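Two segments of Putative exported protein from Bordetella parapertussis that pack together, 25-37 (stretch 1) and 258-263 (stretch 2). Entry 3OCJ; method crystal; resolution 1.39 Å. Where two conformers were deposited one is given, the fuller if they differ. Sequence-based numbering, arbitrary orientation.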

ATOM      1  N   GLN A  25      -8.158  -7.411  23.384  1.00 21.11           N
ATOM      2  CA  GLN A  25      -6.797  -6.915  23.601  1.00 22.71           C
ATOM      3  C   GLN A  25      -6.697  -5.402  23.414  1.00 27.41           C
ATOM      4  O   GLN A  25      -6.012  -4.718  24.173  1.00 22.48           O
ATOM      5  CB  GLN A  25      -5.804  -7.645  22.693  1.00 23.22           C
ATOM      6  CG  GLN A  25      -5.682  -9.134  23.006  1.00 31.77           C
ATOM      7  CD  GLN A  25      -4.941  -9.910  21.932  1.00 38.68           C
ATOM      8  OE1 GLN A  25      -3.996  -9.411  21.325  1.00 38.40           O
ATOM      9  NE2 GLN A  25      -5.366 -11.146  21.699  1.00 48.85           N
ATOM     10  N   ALA A  26      -7.382  -4.880  22.404  1.00 20.36           N
ATOM     11  CA  ALA A  26      -7.388  -3.444  22.171  1.00 20.63           C
ATOM     12  C   ALA A  26      -8.111  -2.734  23.311  1.00 24.88           C
ATOM     13  O   ALA A  26      -7.684  -1.664  23.758  1.00 23.76           O
ATOM     14  CB  ALA A  26      -8.043  -3.126  20.837  1.00 20.45           C
ATOM     15  N   ARG A  27      -9.205  -3.330  23.782  1.00 19.92           N
ATOM     16  CA  ARG A  27      -9.957  -2.744  24.886  1.00 21.60           C
ATOM     17  C   ARG A  27      -9.092  -2.677  26.141  1.00 26.70           C
ATOM     18  O   ARG A  27      -9.102  -1.672  26.857  1.00 25.44           O
ATOM     19  CB  ARG A  27     -11.251  -3.520  25.163  1.00 24.57           C
ATOM     20  CG  ARG A  27     -12.085  -2.899  26.280  1.00 31.61           C
ATOM     21  CD  ARG A  27     -13.370  -3.671  26.534  1.00 31.07           C
ATOM     22  NE  ARG A  27     -14.127  -3.109  27.651  1.00 40.09           N
ATOM     23  CZ  ARG A  27     -15.104  -2.216  27.521  1.00 46.23           C
ATOM     24  NH1 ARG A  27     -15.454  -1.780  26.318  1.00 43.85           N
ATOM     25  NH2 ARG A  27     -15.737  -1.761  28.595  1.00 53.37           N
ATOM     26  N   GLN A  28      -8.330  -3.737  26.398  1.00 27.92           N
ATOM     27  CA  GLN A  28      -7.455  -3.749  27.562  0.59 31.30           C
ATOM     28  C   GLN A  28      -6.374  -2.680  27.464  1.00 31.05           C
ATOM     29  O   GLN A  28      -6.036  -2.048  28.462  1.00 33.93           O
ATOM     30  CB  GLN A  28      -6.841  -5.133  27.786  0.59 35.08           C
ATOM     31  CG  GLN A  28      -7.731  -6.068  28.588  0.59 44.76           C
ATOM     32  CD  GLN A  28      -8.058  -5.523  29.969  0.59 51.95           C
ATOM     33  OE1 GLN A  28      -7.299  -4.735  30.536  0.59 54.33           O
ATOM     34  NE2 GLN A  28      -9.190  -5.945  30.517  0.59 54.78           N
ATOM     35  N   ARG A  29      -5.844  -2.462  26.265  1.00 24.35           N
ATOM     36  CA  ARG A  29      -4.831  -1.433  26.075  1.00 25.93           C
ATOM     37  C   ARG A  29      -5.395  -0.046  26.363  1.00 30.39           C
ATOM     38  O   ARG A  29      -4.680   0.830  26.847  1.00 32.94           O
ATOM     39  CB  ARG A  29      -4.239  -1.496  24.663  1.00 24.30           C
ATOM     40  CG  ARG A  29      -3.377  -2.720  24.429  1.00 23.96           C
ATOM     41  CD  ARG A  29      -2.547  -2.596  23.157  1.00 25.73           C
ATOM     42  NE  ARG A  29      -3.352  -2.580  21.936  1.00 21.58           N
ATOM     43  CZ  ARG A  29      -3.738  -3.662  21.264  1.00 21.24           C
ATOM     44  NH1 ARG A  29      -3.413  -4.877  21.688  1.00 21.50           N
ATOM     45  NH2 ARG A  29      -4.458  -3.522  20.157  1.00 17.71           N
ATOM     46  N   ILE A  30      -6.678   0.147  26.066  1.00 27.18           N
ATOM     47  CA  ILE A  30      -7.345   1.413  26.355  1.00 27.14           C
ATOM     48  C   ILE A  30      -7.528   1.580  27.861  1.00 28.06           C
ATOM     49  O   ILE A  30      -7.161   2.610  28.431  1.00 31.55           O
ATOM     50  CB  ILE A  30      -8.729   1.496  25.690  1.00 26.11           C
ATOM     51  CG1 ILE A  30      -8.603   1.514  24.165  1.00 23.66           C
ATOM     52  CG2 ILE A  30      -9.464   2.745  26.146  1.00 26.04           C
ATOM     53  CD1 ILE A  30      -9.942   1.314  23.464  1.00 24.39           C
ATOM     54  N   LEU A  31      -8.097   0.564  28.499  1.00 26.68           N
ATOM     55  CA  LEU A  31      -8.396   0.630  29.927  1.00 29.97           C
ATOM     56  C   LEU A  31      -7.142   0.763  30.785  1.00 39.90           C
ATOM     57  O   LEU A  31      -7.154   1.450  31.807  1.00 37.11           O
ATOM     58  CB  LEU A  31      -9.202  -0.595  30.365  1.00 29.51           C
ATOM     59  CG  LEU A  31     -10.576  -0.767  29.719  1.00 33.84           C
ATOM     60  CD1 LEU A  31     -11.242  -2.025  30.241  1.00 36.44           C
ATOM     61  CD2 LEU A  31     -11.452   0.445  29.973  1.00 37.63           C
ATOM     62  N   LEU A  32      -6.066   0.104  30.370  1.00 40.54           N
ATOM     63  CA  LEU A  32      -4.826   0.104  31.140  1.00 47.44           C
ATOM     64  C   LEU A  32      -3.994   1.369  30.941  1.00 49.46           C
ATOM     65  O   LEU A  32      -3.241   1.765  31.833  1.00 53.59           O
ATOM     66  CB  LEU A  32      -3.982  -1.131  30.808  1.00 50.39           C
ATOM     67  CG  LEU A  32      -4.535  -2.490  31.247  1.00 55.85           C
ATOM     68  CD1 LEU A  32      -3.637  -3.621  30.762  1.00 55.38           C
ATOM     69  CD2 LEU A  32      -4.702  -2.543  32.760  1.00 57.75           C
ATOM     70  N   GLN A  33      -4.127   2.001  29.779  1.00 37.45           N
ATOM     71  CA  GLN A  33      -3.287   3.150  29.443  1.00 36.04           C
ATOM     72  C   GLN A  33      -3.998   4.495  29.620  1.00 39.46           C
ATOM     73  O   GLN A  33      -3.352   5.538  29.717  1.00 42.80           O
ATOM     74  CB  GLN A  33      -2.710   3.001  28.030  1.00 38.03           C
ATOM     75  CG  GLN A  33      -1.831   1.766  27.884  1.00 37.56           C
ATOM     76  CD  GLN A  33      -1.336   1.541  26.466  1.00 46.69           C
ATOM     77  OE1 GLN A  33      -1.559   2.361  25.577  1.00 49.03           O
ATOM     78  NE2 GLN A  33      -0.657   0.419  26.251  1.00 48.99           N
ATOM     79  N   GLY A  34      -5.327   4.463  29.660  1.00 37.71           N
ATOM     80  CA  GLY A  34      -6.115   5.641  29.983  1.00 35.35           C
ATOM     81  C   GLY A  34      -6.239   6.709  28.912  1.00 34.50           C
ATOM     82  O   GLY A  34      -6.003   6.457  27.731  1.00 30.04           O
ATOM     83  N   ASN A  35      -6.618   7.912  29.341  1.00 30.46           N
ATOM     84  CA  ASN A  35      -6.864   9.035  28.444  1.00 25.88           C
ATOM     85  C   ASN A  35      -5.654   9.423  27.592  1.00 28.00           C
ATOM     86  O   ASN A  35      -4.508   9.195  27.977  1.00 35.53           O
ATOM     87  CB  ASN A  35      -7.300  10.272  29.248  1.00 31.96           C
ATOM     88  CG  ASN A  35      -8.599  10.062  30.002  1.00 34.44           C
ATOM     89  OD1 ASN A  35      -9.300   9.071  29.808  1.00 35.59           O
ATOM     90  ND2 ASN A  35      -8.926  11.013  30.875  1.00 32.50           N
ATOM     91  N   VAL A  36      -5.922  10.011  26.431  1.00 26.07           N
ATOM     92  CA  VAL A  36      -4.892  10.696  25.658  1.00 33.82           C
ATOM     93  C   VAL A  36      -5.440  12.077  25.316  1.00 33.89           C
ATOM     94  O   VAL A  36      -6.648  12.299  25.397  1.00 31.90           O
ATOM     95  CB  VAL A  36      -4.518   9.938  24.362  1.00 29.97           C
ATOM     96  CG1 VAL A  36      -3.995   8.543  24.681  1.00 30.77           C
ATOM     97  CG2 VAL A  36      -5.709   9.867  23.416  1.00 31.45           C
ATOM     98  N   PRO A  37      -4.560  13.019  24.946  1.00 36.50           N
ATOM     99  CA  PRO A  37      -5.054  14.352  24.587  1.00 40.03           C
ATOM    100  C   PRO A  37      -6.101  14.286  23.477  1.00 40.58           C
ATOM    101  O   PRO A  37      -5.796  13.827  22.376  1.00 39.99           O
ATOM    102  CB  PRO A  37      -3.796  15.065  24.082  1.00 42.04           C
ATOM    103  CG  PRO A  37      -2.671  14.374  24.773  1.00 42.42           C
ATOM    104  CD  PRO A  37      -3.091  12.936  24.900  1.00 43.90           C
ATOM    105  N   THR A 258      -1.612   3.275  16.747  1.00 18.34           N
ATOM    106  CA  THR A 258      -0.719   2.810  17.811  1.00 18.84           C
ATOM    107  C   THR A 258      -1.413   1.966  18.870  1.00 20.53           C
ATOM    108  O   THR A 258      -0.840   0.994  19.360  1.00 22.08           O
ATOM    109  CB  THR A 258       0.007   3.968  18.515  1.00 24.22           C
ATOM    110  OG1 THR A 258      -0.940   4.775  19.228  1.00 33.77           O
ATOM    111  CG2 THR A 258       0.739   4.812  17.501  1.00 22.84           C
ATOM    112  N   ARG A 259      -2.642   2.325  19.223  1.00 17.37           N
ATOM    113  CA  ARG A 259      -3.312   1.646  20.323  1.00 21.38           C
ATOM    114  C   ARG A 259      -4.320   0.588  19.884  1.00 18.51           C
ATOM    115  O   ARG A 259      -4.451  -0.450  20.531  1.00 20.58           O
ATOM    116  CB  ARG A 259      -3.990   2.658  21.249  1.00 21.48           C
ATOM    117  CG  ARG A 259      -4.513   2.033  22.524  1.00 25.17           C
ATOM    118  CD  ARG A 259      -4.902   3.081  23.542  1.00 24.16           C
ATOM    119  NE  ARG A 259      -3.763   3.912  23.912  1.00 25.07           N
ATOM    120  CZ  ARG A 259      -3.770   4.767  24.930  1.00 33.04           C
ATOM    121  NH1 ARG A 259      -4.856   4.895  25.678  1.00 27.27           N
ATOM    122  NH2 ARG A 259      -2.690   5.486  25.199  1.00 32.94           N
ATOM    123  N   LEU A 260      -5.040   0.843  18.800  1.00 17.98           N
ATOM    124  CA  LEU A 260      -6.130  -0.065  18.447  1.00 17.66           C
ATOM    125  C   LEU A 260      -5.731  -1.160  17.455  1.00 17.64           C
ATOM    126  O   LEU A 260      -5.774  -2.350  17.787  1.00 18.09           O
ATOM    127  CB  LEU A 260      -7.359   0.709  17.968  1.00 16.58           C
ATOM    128  CG  LEU A 260      -7.828   1.822  18.913  1.00 19.05           C
ATOM    129  CD1 LEU A 260      -9.118   2.453  18.404  1.00 20.03           C
ATOM    130  CD2 LEU A 260      -8.012   1.291  20.336  1.00 20.27           C
ATOM    131  N   ILE A 261      -5.323  -0.766  16.254  1.00 16.54           N
ATOM    132  CA  ILE A 261      -4.993  -1.735  15.208  1.00 15.30           C
ATOM    133  C   ILE A 261      -3.602  -2.337  15.373  1.00 14.19           C
ATOM    134  O   ILE A 261      -3.416  -3.548  15.259  1.00 15.34           O
ATOM    135  CB  ILE A 261      -5.068  -1.077  13.819  1.00 14.00           C
ATOM    136  CG1 ILE A 261      -6.506  -0.645  13.517  1.00 17.18           C
ATOM    137  CG2 ILE A 261      -4.486  -2.000  12.750  1.00 14.53           C
ATOM    138  CD1 ILE A 261      -6.623   0.269  12.302  1.00 16.70           C
ATOM    139  N   GLN A 262      -2.624  -1.474  15.623  1.00 14.02           N
ATOM    140  CA  GLN A 262      -1.210  -1.851  15.685  1.00 15.41           C
ATOM    141  C   GLN A 262      -0.738  -2.414  14.348  1.00 13.99           C
ATOM    142  O   GLN A 262      -0.355  -3.572  14.242  1.00 13.37           O
ATOM    143  CB  GLN A 262      -0.937  -2.805  16.845  1.00 16.65           C
ATOM    144  CG  GLN A 262      -1.475  -2.246  18.160  1.00 18.69           C
ATOM    145  CD  GLN A 262      -0.751  -2.772  19.379  1.00 29.58           C
ATOM    146  OE1 GLN A 262      -0.582  -3.979  19.545  1.00 26.15           O
ATOM    147  NE2 GLN A 262      -0.325  -1.863  20.246  1.00 29.10           N
ATOM    148  N   PRO A 263      -0.741  -1.571  13.316  1.00 14.00           N
ATOM    149  CA  PRO A 263      -0.474  -2.076  11.960  1.00 13.63           C
ATOM    150  C   PRO A 263       0.959  -2.575  11.766  1.00 12.87           C
ATOM    151  O   PRO A 263       1.898  -2.103  12.412  1.00 15.47           O
ATOM    152  CB  PRO A 263      -0.691  -0.856  11.058  1.00 16.05           C
ATOM    153  CG  PRO A 263      -1.194   0.246  11.938  1.00 19.76           C
ATOM    154  CD  PRO A 263      -0.965  -0.118  13.367  1.00 13.82           C
TER
HETATM  155  O   HOH W   1      -2.896   6.937  27.644  1.00 29.54           O

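Residues 25–33 form the last turns of a helix that begins earlier in the chain, held by i to i+4 backbone hydrogen bonds such as Ile 30 N to Ala 26 O (3.1 Å). The series closes with Gly 34 N to Ile 30 O (2.9 Å), after which Gly 34 leaves helical geometry with positive phi, a conformation that glycine adopts readily. The second stretch also ends a helix: a wider pi-type turn spans 258–261, and Gln 262 leaves it, again with positive phi. The two backbones come closest at Ala 26 and Leu 260, whose CA atoms lie 5.2 Å apart; the Ala 26 CA-to-CB bond points toward the second stretch, and Ala 26 CB lies 3.9 Å from Leu 260 O.

Two arginines dominate the contact, each reaching the backbone at the other helix's end. Arg 29 donates from NE to Arg 259 O (2.8 Å, 160°) and, with a more bent geometry, from NH2 to the same Arg 259 O (3.1 Å). The carbonyl therefore lies near the guanidinium plane, at its edge. Over one face sits Gln 262 NE2, itself anchored by a hydrogen bond to Thr 258 O (3.0 Å).

Arg 259 contributes the largest covered area. Its CA-to-CB bond points sideways, yet the side chain, t at chi1 and chi2 and m at chi3, brings the guanidinium to the turn after the first helix, where NH1 donates to Gly 34 O (2.8 Å). Gln 33 OE1 lies 3.2 Å from Arg 259 NE but over the guanidinium face, so the angle is too poor for a hydrogen bond. Arg 259 NH2 donates to water 1 (2.9 Å), which also contacts Gln 33 O and Asn 35 O, extending the link to the turn.

Apolar packing completes the contact: Ile 30 CD1 meets Leu 260 CD2 at 3.7 Å, and Ala 26 CB lies 4.4 Å from Leu 260 CD2.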